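Local structure of superoxide dismutase (Methanothermobacter thermautotrophicus, 1MA1) at residues S130-L135 with V165-E170; R27-I32 with Y173-R178. The protein converts superoxide radicals to hydrogen peroxide and molecular oxygen at an iron site, working as a homotetramer with one iron per subunit. All coordinates share one frame; numbering follows the deposited sequence.

Interaction 1: S130-L135 with V165-E170. With FE (Fe (III) ion), chain G.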
ATOM      1  N   SER A 130      -8.764   4.950  -6.229  1.00 18.47           N
ATOM      2  CA  SER A 130      -9.940   4.473  -5.492  1.00 15.37           C
ATOM      3  C   SER A 130      -9.796   4.748  -4.005  1.00 16.13           C
ATOM      4  O   SER A 130      -8.740   4.496  -3.423  1.00 17.72           O
ATOM      5  CB  SER A 130     -10.105   2.970  -5.679  1.00 14.41           C
ATOM      6  OG  SER A 130      -9.927   2.599  -7.025  1.00 15.29           O
ATOM      7  N   GLY A 131     -10.851   5.245  -3.373  1.00 16.15           N
ATOM      8  CA  GLY A 131     -10.847   5.299  -1.926  1.00 15.36           C
ATOM      9  C   GLY A 131     -12.016   6.062  -1.350  1.00 16.39           C
ATOM     10  O   GLY A 131     -13.003   6.312  -2.037  1.00 16.31           O
ATOM     11  N   TRP A 132     -11.898   6.434  -0.077  1.00 16.36           N
ATOM     12  CA  TRP A 132     -13.001   6.996   0.699  1.00 15.05           C
ATOM     13  C   TRP A 132     -12.466   8.125   1.578  1.00 13.88           C
ATOM     14  O   TRP A 132     -11.303   8.110   1.979  1.00 12.97           O
ATOM     15  CB  TRP A 132     -13.632   5.940   1.605  1.00 15.66           C
ATOM     16  CG  TRP A 132     -14.067   4.699   0.912  1.00 17.60           C
ATOM     17  CD1 TRP A 132     -13.267   3.708   0.403  1.00 18.47           C
ATOM     18  CD2 TRP A 132     -15.412   4.291   0.676  1.00 16.31           C
ATOM     19  NE1 TRP A 132     -14.039   2.708  -0.133  1.00 16.39           N
ATOM     20  CE2 TRP A 132     -15.362   3.043   0.017  1.00 16.53           C
ATOM     21  CE3 TRP A 132     -16.658   4.857   0.960  1.00 14.99           C
ATOM     22  CZ2 TRP A 132     -16.519   2.348  -0.369  1.00 17.97           C
ATOM     23  CZ3 TRP A 132     -17.807   4.168   0.578  1.00 17.06           C
ATOM     24  CH2 TRP A 132     -17.727   2.926  -0.082  1.00 17.07           C
ATOM     25  N   ALA A 133     -13.325   9.088   1.891  1.00 13.06           N
ATOM     26  CA  ALA A 133     -13.180   9.861   3.119  1.00 13.82           C
ATOM     27  C   ALA A 133     -14.133   9.354   4.191  1.00 13.71           C
ATOM     28  O   ALA A 133     -15.312   9.111   3.927  1.00 13.97           O
ATOM     29  CB  ALA A 133     -13.440  11.330   2.857  1.00 12.82           C
ATOM     30  N   VAL A 134     -13.608   9.197   5.402  1.00 13.83           N
ATOM     31  CA  VAL A 134     -14.353   8.620   6.517  1.00 12.93           C
ATOM     32  C   VAL A 134     -14.157   9.451   7.772  1.00 14.53           C
ATOM     33  O   VAL A 134     -13.027   9.741   8.152  1.00 15.02           O
ATOM     34  CB  VAL A 134     -13.880   7.177   6.806  1.00 11.91           C
ATOM     35  CG1 VAL A 134     -14.673   6.597   7.953  1.00  6.75           C
ATOM     36  CG2 VAL A 134     -14.040   6.300   5.552  1.00  7.91           C
ATOM     37  N   LEU A 135     -15.254   9.821   8.431  1.00 16.07           N
ATOM     38  CA  LEU A 135     -15.162  10.457   9.745  1.00 15.90           C
ATOM     39  C   LEU A 135     -15.203   9.403  10.837  1.00 16.78           C
ATOM     40  O   LEU A 135     -15.969   8.447  10.753  1.00 16.38           O
ATOM     41  CB  LEU A 135     -16.311  11.428   9.945  1.00 16.13           C
ATOM     42  CG  LEU A 135     -16.279  12.204  11.265  1.00 16.08           C
ATOM     43  CD1 LEU A 135     -15.015  13.037  11.292  1.00 16.41           C
ATOM     44  CD2 LEU A 135     -17.513  13.110  11.390  1.00 14.30           C
ATOM     45  N   VAL A 165     -19.226   8.462   5.831  1.00 14.89           N
ATOM     46  CA  VAL A 165     -18.450   7.823   4.787  1.00 14.83           C
ATOM     47  C   VAL A 165     -18.808   8.412   3.422  1.00 17.58           C
ATOM     48  O   VAL A 165     -19.980   8.634   3.116  1.00 21.35           O
ATOM     49  CB  VAL A 165     -18.711   6.283   4.817  1.00 15.96           C
ATOM     50  CG1 VAL A 165     -18.823   5.729   3.428  1.00 11.24           C
ATOM     51  CG2 VAL A 165     -17.586   5.579   5.558  1.00 13.99           C
ATOM     52  N   LEU A 166     -17.803   8.670   2.602  1.00 16.62           N
ATOM     53  CA  LEU A 166     -18.035   9.163   1.251  1.00 17.03           C
ATOM     54  C   LEU A 166     -17.218   8.384   0.202  1.00 17.61           C
ATOM     55  O   LEU A 166     -15.990   8.487   0.168  1.00 17.16           O
ATOM     56  CB  LEU A 166     -17.676  10.656   1.196  1.00 16.27           C
ATOM     57  CG  LEU A 166     -17.652  11.288  -0.185  1.00 15.82           C
ATOM     58  CD1 LEU A 166     -18.982  11.032  -0.882  1.00 15.98           C
ATOM     59  CD2 LEU A 166     -17.343  12.768  -0.052  1.00 16.17           C
ATOM     60  N   ASP A 167     -17.895   7.603  -0.643  1.00 16.72           N
ATOM     61  CA  ASP A 167     -17.200   6.797  -1.643  1.00 14.61           C
ATOM     62  C   ASP A 167     -16.639   7.739  -2.700  1.00 14.94           C
ATOM     63  O   ASP A 167     -17.321   8.654  -3.159  1.00 15.07           O
ATOM     64  CB  ASP A 167     -18.153   5.756  -2.274  1.00 12.61           C
ATOM     65  CG  ASP A 167     -17.423   4.742  -3.167  1.00 14.88           C
ATOM     66  OD1 ASP A 167     -16.202   4.906  -3.332  1.00 16.67           O
ATOM     67  OD2 ASP A 167     -18.053   3.788  -3.721  1.00 16.04           O
ATOM     68  N   VAL A 168     -15.396   7.513  -3.093  1.00 14.14           N
ATOM     69  CA  VAL A 168     -14.803   8.350  -4.106  1.00 13.61           C
ATOM     70  C   VAL A 168     -14.004   7.505  -5.111  1.00 13.85           C
ATOM     71  O   VAL A 168     -13.260   8.038  -5.951  1.00 12.37           O
ATOM     72  CB  VAL A 168     -13.937   9.437  -3.405  1.00 15.62           C
ATOM     73  CG1 VAL A 168     -12.488   8.966  -3.224  1.00 12.05           C
ATOM     74  CG2 VAL A 168     -14.053  10.741  -4.153  1.00 18.24           C
ATOM     75  N   TRP A 169     -14.166   6.183  -5.026  1.00 12.92           N
ATOM     76  CA  TRP A 169     -13.979   5.311  -6.190  1.00 14.38           C
ATOM     77  C   TRP A 169     -14.621   5.939  -7.432  1.00 15.53           C
ATOM     78  O   TRP A 169     -15.693   6.534  -7.355  1.00 16.04           O
ATOM     79  CB  TRP A 169     -14.619   3.930  -5.968  1.00 13.72           C
ATOM     80  CG  TRP A 169     -13.862   3.016  -5.053  1.00 14.87           C
ATOM     81  CD1 TRP A 169     -13.605   3.203  -3.725  1.00 12.12           C
ATOM     82  CD2 TRP A 169     -13.271   1.757  -5.400  1.00 15.58           C
ATOM     83  NE1 TRP A 169     -12.894   2.152  -3.226  1.00 14.38           N
ATOM     84  CE2 TRP A 169     -12.674   1.242  -4.230  1.00 15.60           C
ATOM     85  CE3 TRP A 169     -13.192   1.011  -6.587  1.00 14.60           C
ATOM     86  CZ2 TRP A 169     -12.000   0.009  -4.212  1.00 13.65           C
ATOM     87  CZ3 TRP A 169     -12.523  -0.214  -6.566  1.00 12.34           C
ATOM     88  CH2 TRP A 169     -11.937  -0.697  -5.386  1.00 13.30           C
ATOM     89  N   GLU A 170     -13.972   5.789  -8.578  1.00 15.60           N
ATOM     90  CA  GLU A 170     -14.497   6.374  -9.791  1.00 18.10           C
ATOM     91  C   GLU A 170     -15.875   5.794 -10.145  1.00 19.16           C
ATOM     92  O   GLU A 170     -16.742   6.518 -10.663  1.00 17.01           O
ATOM     93  CB  GLU A 170     -13.492   6.194 -10.934  1.00 17.18           C
ATOM     94  CG  GLU A 170     -12.193   6.987 -10.686  1.00 20.21           C
ATOM     95  CD  GLU A 170     -11.114   6.792 -11.758  1.00 22.14           C
ATOM     96  OE1 GLU A 170     -10.778   5.631 -12.090  1.00 23.88           O
ATOM     97  OE2 GLU A 170     -10.588   7.802 -12.266  1.00 21.96           O
TER
HETATM   98 FE    FE G 206     -18.182   2.025  -4.477  0.50 43.26          FE
HETATM   99  O   HOH W   1     -11.808   3.926  -8.881  1.00 21.93           O
HETATM  100  O   HOH W   2     -16.447   1.433  -3.918  0.50  2.39           O
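Ala-133 and Leu-166 form the hydrogen-bonded antiparallel pair that ties these two strands: Leu-166 N gives to Ala-133 O at 2.9 Å, and Ala-133 N returns to Leu-166 O at 3.2 Å. Past the strand end, Val-168 N reaches Gly-131 O at 2.9 Å. At the backbone angles of Gly-131 a beta carbon would be jammed against the preceding carbonyl oxygen.

The ring contacts lie on the Trp-132 side of the sheet. Asp-167 CB sits over the face of the six-membered ring of Trp-132, 3.7 Å from its centroid, and the carboxylate is stacked 14° from the ring plane. CG of Asp-167 is anti to the backbone N (chi1 -171°), which carries OD2 to the iron at 1.9 Å; OD1 accepts from Trp-169 N in an Asx turn. Ser-130 CB makes a CH-pi contact over one face of the Trp-169 ring, while the iron-bound water lies above the opposite face, offset toward the rim. The NE1 atoms of Trp-132 and Trp-169 lie 3.3 Å apart but, both being donors, do not bond each other; that of Trp-132 bonds to His-152 ND1 and that of Trp-169 to Lys-151 O. Val-134 CG2 meets Val-165 CG2 at 3.6 Å, side by side.

His-33, His-81 and His-171 complete the iron's protein ligands. Trp-132 and Val-165 rest on helix 64-86, whereas Ala-133 and Leu-166 face helix 113-125; strand 143-150 flanks 131-138 on its other edge.

Interaction 2: R27-I32 with Y173-R178; sequences REQLTI and YYIDYR
Gln-29 and Ile-175 mark the nearest backbone approach, CA to CA 5.9 Å, where the first turn of helix 27-57 meets the short helix 174-177, with Tyr-173 at its N-cap position. Gln-29 CG is anti to the backbone N (chi1 -175°) and the chain then bends at chi2, bringing the amide oxygen to the N-terminal end of the short helix. There OE1 accepts from Asp-176 N at 3.1 Å, with an N-H...O angle of 153°, and weakly from Ile-175 N at 3.0 Å. The donor Asp-176 N is tilted out of the amide plane.

Asp-176 OD2 approaches Gln-29 CB, its carboxylate plane turned 70° from the amide, and accepts from Ser-26 N. Ile-175 CD1 meets Ile-32 CG2 at 3.6 Å, and Ile-175 CG2 lies against the carboxylate end of Glu-28, the side chains crossing at about a right angle. Beyond the two segments, Glu-28 OE2 forms a salt bridge with NH1 of Arg-178 of the second subunit.

An alanine in place of Gln-29 would probably leave Asp-176 N without its side-chain acceptor and open a gap beside Ile-175 CB.

A side-chain carbonyl from one helix thus accepts backbone N-H groups from the first turn of another; here it joins the alpha-hairpin domain to the C-terminal domain, with the side chain of Gln-29 about 8 Å from the bound iron ion.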
ATOM      1  N   ARG A  27     -30.348   7.920 -10.826  1.00 28.03           N
ATOM      2  CA  ARG A  27     -30.888   6.588 -10.654  1.00 29.76           C
ATOM      3  C   ARG A  27     -29.958   5.566 -11.289  1.00 30.62           C
ATOM      4  O   ARG A  27     -29.697   4.496 -10.724  1.00 29.51           O
ATOM      5  CB  ARG A  27     -32.250   6.512 -11.311  1.00 31.55           C
ATOM      6  CG  ARG A  27     -33.022   5.233 -11.026  1.00 39.81           C
ATOM      7  CD  ARG A  27     -33.782   4.790 -12.248  1.00 43.88           C
ATOM      8  NE  ARG A  27     -32.808   4.647 -13.316  1.00 53.15           N
ATOM      9  CZ  ARG A  27     -33.083   4.470 -14.603  1.00 57.58           C
ATOM     10  NH1 ARG A  27     -34.343   4.381 -15.013  1.00 60.69           N
ATOM     11  NH2 ARG A  27     -32.094   4.478 -15.499  1.00 59.81           N
ATOM     12  N   GLU A  28     -29.456   5.891 -12.474  1.00 32.01           N
ATOM     13  CA  GLU A  28     -28.539   4.986 -13.162  1.00 33.08           C
ATOM     14  C   GLU A  28     -27.273   4.803 -12.330  1.00 31.82           C
ATOM     15  O   GLU A  28     -26.838   3.672 -12.078  1.00 31.08           O
ATOM     16  CB  GLU A  28     -28.155   5.533 -14.532  1.00 36.85           C
ATOM     17  CG  GLU A  28     -27.606   4.455 -15.479  1.00 43.15           C
ATOM     18  CD  GLU A  28     -26.813   5.030 -16.649  1.00 47.06           C
ATOM     19  OE1 GLU A  28     -27.267   6.044 -17.250  1.00 48.88           O
ATOM     20  OE2 GLU A  28     -25.740   4.457 -16.967  1.00 48.11           O
ATOM     21  N   GLN A  29     -26.688   5.925 -11.904  1.00 29.60           N
ATOM     22  CA  GLN A  29     -25.459   5.914 -11.115  1.00 26.85           C
ATOM     23  C   GLN A  29     -25.608   5.033  -9.874  1.00 25.57           C
ATOM     24  O   GLN A  29     -24.744   4.209  -9.576  1.00 22.32           O
ATOM     25  CB  GLN A  29     -25.087   7.341 -10.693  1.00 25.52           C
ATOM     26  CG  GLN A  29     -23.744   7.420  -9.968  1.00 25.26           C
ATOM     27  CD  GLN A  29     -22.585   6.988 -10.855  1.00 24.37           C
ATOM     28  OE1 GLN A  29     -21.985   7.802 -11.566  1.00 20.83           O
ATOM     29  NE2 GLN A  29     -22.282   5.693 -10.836  1.00 22.48           N
ATOM     30  N   LEU A  30     -26.715   5.219  -9.160  1.00 24.57           N
ATOM     31  CA  LEU A  30     -26.950   4.536  -7.895  1.00 22.15           C
ATOM     32  C   LEU A  30     -27.195   3.044  -8.125  1.00 22.93           C
ATOM     33  O   LEU A  30     -26.743   2.195  -7.358  1.00 23.48           O
ATOM     34  CB  LEU A  30     -28.163   5.154  -7.205  1.00 20.67           C
ATOM     35  CG  LEU A  30     -28.171   5.228  -5.679  1.00 18.16           C
ATOM     36  CD1 LEU A  30     -29.579   5.565  -5.216  1.00 12.38           C
ATOM     37  CD2 LEU A  30     -27.733   3.905  -5.090  1.00 16.89           C
ATOM     38  N   THR A  31     -27.919   2.725  -9.188  1.00 23.14           N
ATOM     39  CA  THR A  31     -28.353   1.360  -9.409  1.00 22.28           C
ATOM     40  C   THR A  31     -27.168   0.450  -9.678  1.00 24.38           C
ATOM     41  O   THR A  31     -27.065  -0.648  -9.128  1.00 25.17           O
ATOM     42  CB  THR A  31     -29.298   1.292 -10.588  1.00 19.78           C
ATOM     43  OG1 THR A  31     -30.431   2.117 -10.309  1.00 19.42           O
ATOM     44  CG2 THR A  31     -29.734  -0.137 -10.844  1.00 16.68           C
ATOM     45  N   ILE A  32     -26.262   0.905 -10.527  1.00 24.50           N
ATOM     46  CA  ILE A  32     -25.122   0.083 -10.854  1.00 26.39           C
ATOM     47  C   ILE A  32     -24.038   0.034  -9.746  1.00 25.02           C
ATOM     48  O   ILE A  32     -23.419  -1.021  -9.543  1.00 26.16           O
ATOM     49  CB  ILE A  32     -24.541   0.516 -12.249  1.00 28.08           C
ATOM     50  CG1 ILE A  32     -23.153  -0.077 -12.450  1.00 31.47           C
ATOM     51  CG2 ILE A  32     -24.539   2.015 -12.379  1.00 26.54           C
ATOM     52  CD1 ILE A  32     -22.537   0.246 -13.801  1.00 32.90           C
ATOM     53  N   TYR A 173     -19.184   7.815  -9.335  1.00 20.67           N
ATOM     54  CA  TYR A 173     -19.543   9.114  -9.884  1.00 20.59           C
ATOM     55  C   TYR A 173     -19.279   9.280 -11.376  1.00 22.08           C
ATOM     56  O   TYR A 173     -19.701  10.275 -11.981  1.00 21.01           O
ATOM     57  CB  TYR A 173     -18.827  10.228  -9.123  1.00 18.84           C
ATOM     58  CG  TYR A 173     -17.309  10.188  -9.199  1.00 19.16           C
ATOM     59  CD1 TYR A 173     -16.626  10.659 -10.324  1.00 15.88           C
ATOM     60  CD2 TYR A 173     -16.551   9.699  -8.124  1.00 18.07           C
ATOM     61  CE1 TYR A 173     -15.243  10.648 -10.370  1.00 16.03           C
ATOM     62  CE2 TYR A 173     -15.158   9.682  -8.166  1.00 13.93           C
ATOM     63  CZ  TYR A 173     -14.512  10.156  -9.280  1.00 15.61           C
ATOM     64  OH  TYR A 173     -13.138  10.160  -9.300  1.00 10.41           O
ATOM     65  N   TYR A 174     -18.578   8.327 -11.977  1.00 22.14           N
ATOM     66  CA  TYR A 174     -18.105   8.568 -13.326  1.00 25.37           C
ATOM     67  C   TYR A 174     -19.251   8.705 -14.324  1.00 26.04           C
ATOM     68  O   TYR A 174     -19.135   9.433 -15.314  1.00 28.60           O
ATOM     69  CB  TYR A 174     -17.143   7.477 -13.798  1.00 23.82           C
ATOM     70  CG  TYR A 174     -16.041   8.057 -14.658  1.00 24.19           C
ATOM     71  CD1 TYR A 174     -14.959   8.737 -14.075  1.00 23.91           C
ATOM     72  CD2 TYR A 174     -16.093   7.961 -16.051  1.00 25.47           C
ATOM     73  CE1 TYR A 174     -13.961   9.308 -14.852  1.00 25.41           C
ATOM     74  CE2 TYR A 174     -15.092   8.524 -16.847  1.00 27.94           C
ATOM     75  CZ  TYR A 174     -14.033   9.200 -16.234  1.00 28.69           C
ATOM     76  OH  TYR A 174     -13.058   9.793 -16.992  1.00 29.34           O
ATOM     77  N   ILE A 175     -20.360   8.024 -14.060  1.00 26.26           N
ATOM     78  CA  ILE A 175     -21.519   8.102 -14.943  1.00 25.75           C
ATOM     79  C   ILE A 175     -22.120   9.501 -14.914  1.00 27.29           C
ATOM     80  O   ILE A 175     -22.402  10.066 -15.963  1.00 28.48           O
ATOM     81  CB  ILE A 175     -22.605   7.052 -14.546  1.00 24.47           C
ATOM     82  CG1 ILE A 175     -22.098   5.633 -14.851  1.00 23.30           C
ATOM     83  CG2 ILE A 175     -23.874   7.301 -15.306  1.00 22.14           C
ATOM     84  CD1 ILE A 175     -23.054   4.543 -14.439  1.00 21.87           C
ATOM     85  N   ASP A 176     -22.305  10.057 -13.716  1.00 27.78           N
ATOM     86  CA  ASP A 176     -22.922  11.370 -13.583  1.00 27.35           C
ATOM     87  C   ASP A 176     -21.957  12.543 -13.780  1.00 28.81           C
ATOM     88  O   ASP A 176     -22.371  13.605 -14.246  1.00 29.95           O
ATOM     89  CB  ASP A 176     -23.618  11.499 -12.222  1.00 27.70           C
ATOM     90  CG  ASP A 176     -24.826  10.580 -12.092  1.00 26.87           C
ATOM     91  OD1 ASP A 176     -25.291  10.089 -13.142  1.00 26.36           O
ATOM     92  OD2 ASP A 176     -25.314  10.362 -10.955  1.00 24.04           O
ATOM     93  N   TYR A 177     -20.687  12.369 -13.418  1.00 27.40           N
ATOM     94  CA  TYR A 177     -19.772  13.501 -13.377  1.00 25.89           C
ATOM     95  C   TYR A 177     -18.479  13.263 -14.143  1.00 27.08           C
ATOM     96  O   TYR A 177     -17.600  14.132 -14.172  1.00 24.22           O
ATOM     97  CB  TYR A 177     -19.443  13.868 -11.935  1.00 26.20           C
ATOM     98  CG  TYR A 177     -20.646  14.237 -11.127  1.00 24.40           C
ATOM     99  CD1 TYR A 177     -21.370  13.265 -10.440  1.00 24.77           C
ATOM    100  CD2 TYR A 177     -21.080  15.560 -11.064  1.00 24.73           C
ATOM    101  CE1 TYR A 177     -22.502  13.600  -9.704  1.00 23.51           C
ATOM    102  CE2 TYR A 177     -22.210  15.912 -10.334  1.00 23.99           C
ATOM    103  CZ  TYR A 177     -22.920  14.929  -9.653  1.00 23.67           C
ATOM    104  OH  TYR A 177     -24.036  15.279  -8.924  1.00 23.57           O
ATOM    105  N   ARG A 178     -18.370  12.091 -14.766  1.00 27.64           N
ATOM    106  CA  ARG A 178     -17.153  11.723 -15.482  1.00 29.31           C
ATOM    107  C   ARG A 178     -15.941  11.992 -14.592  1.00 29.29           C
ATOM    108  O   ARG A 178     -15.882  11.518 -13.459  1.00 30.81           O
ATOM    109  CB  ARG A 178     -17.053  12.518 -16.788  1.00 32.37           C
ATOM    110  CG  ARG A 178     -18.098  12.137 -17.828  1.00 36.64           C
ATOM    111  CD  ARG A 178     -17.838  10.735 -18.311  1.00 42.65           C
ATOM    112  NE  ARG A 178     -19.044   9.909 -18.384  1.00 49.75           N
ATOM    113  CZ  ARG A 178     -19.940   9.960 -19.367  1.00 53.42           C
ATOM    114  NH1 ARG A 178     -19.771  10.814 -20.378  1.00 54.54           N
ATOM    115  NH2 ARG A 178     -20.996   9.143 -19.342  1.00 53.64           N
TER

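In the fold
The centres of the two interactions lie 15 Å apart, and along the chain interaction 1 is nested inside the loop that interaction 2 closes. Interaction 1 belongs to the three-stranded sheet of the C-terminal domain, near the centre of the chain. Interaction 2 is further out, about 16 Å from that centre, and spans both domains. Strand 164-167 leads on to helix 174-177, so the chain passes from one contact to the other through the ligand His-171; Val-168 O and Tyr-173 CE2 also touch, at 3.3 Å. His-33 follows directly on 27-32. The two contacts therefore border one iron site formed by both domains, and each reaches the second subunit.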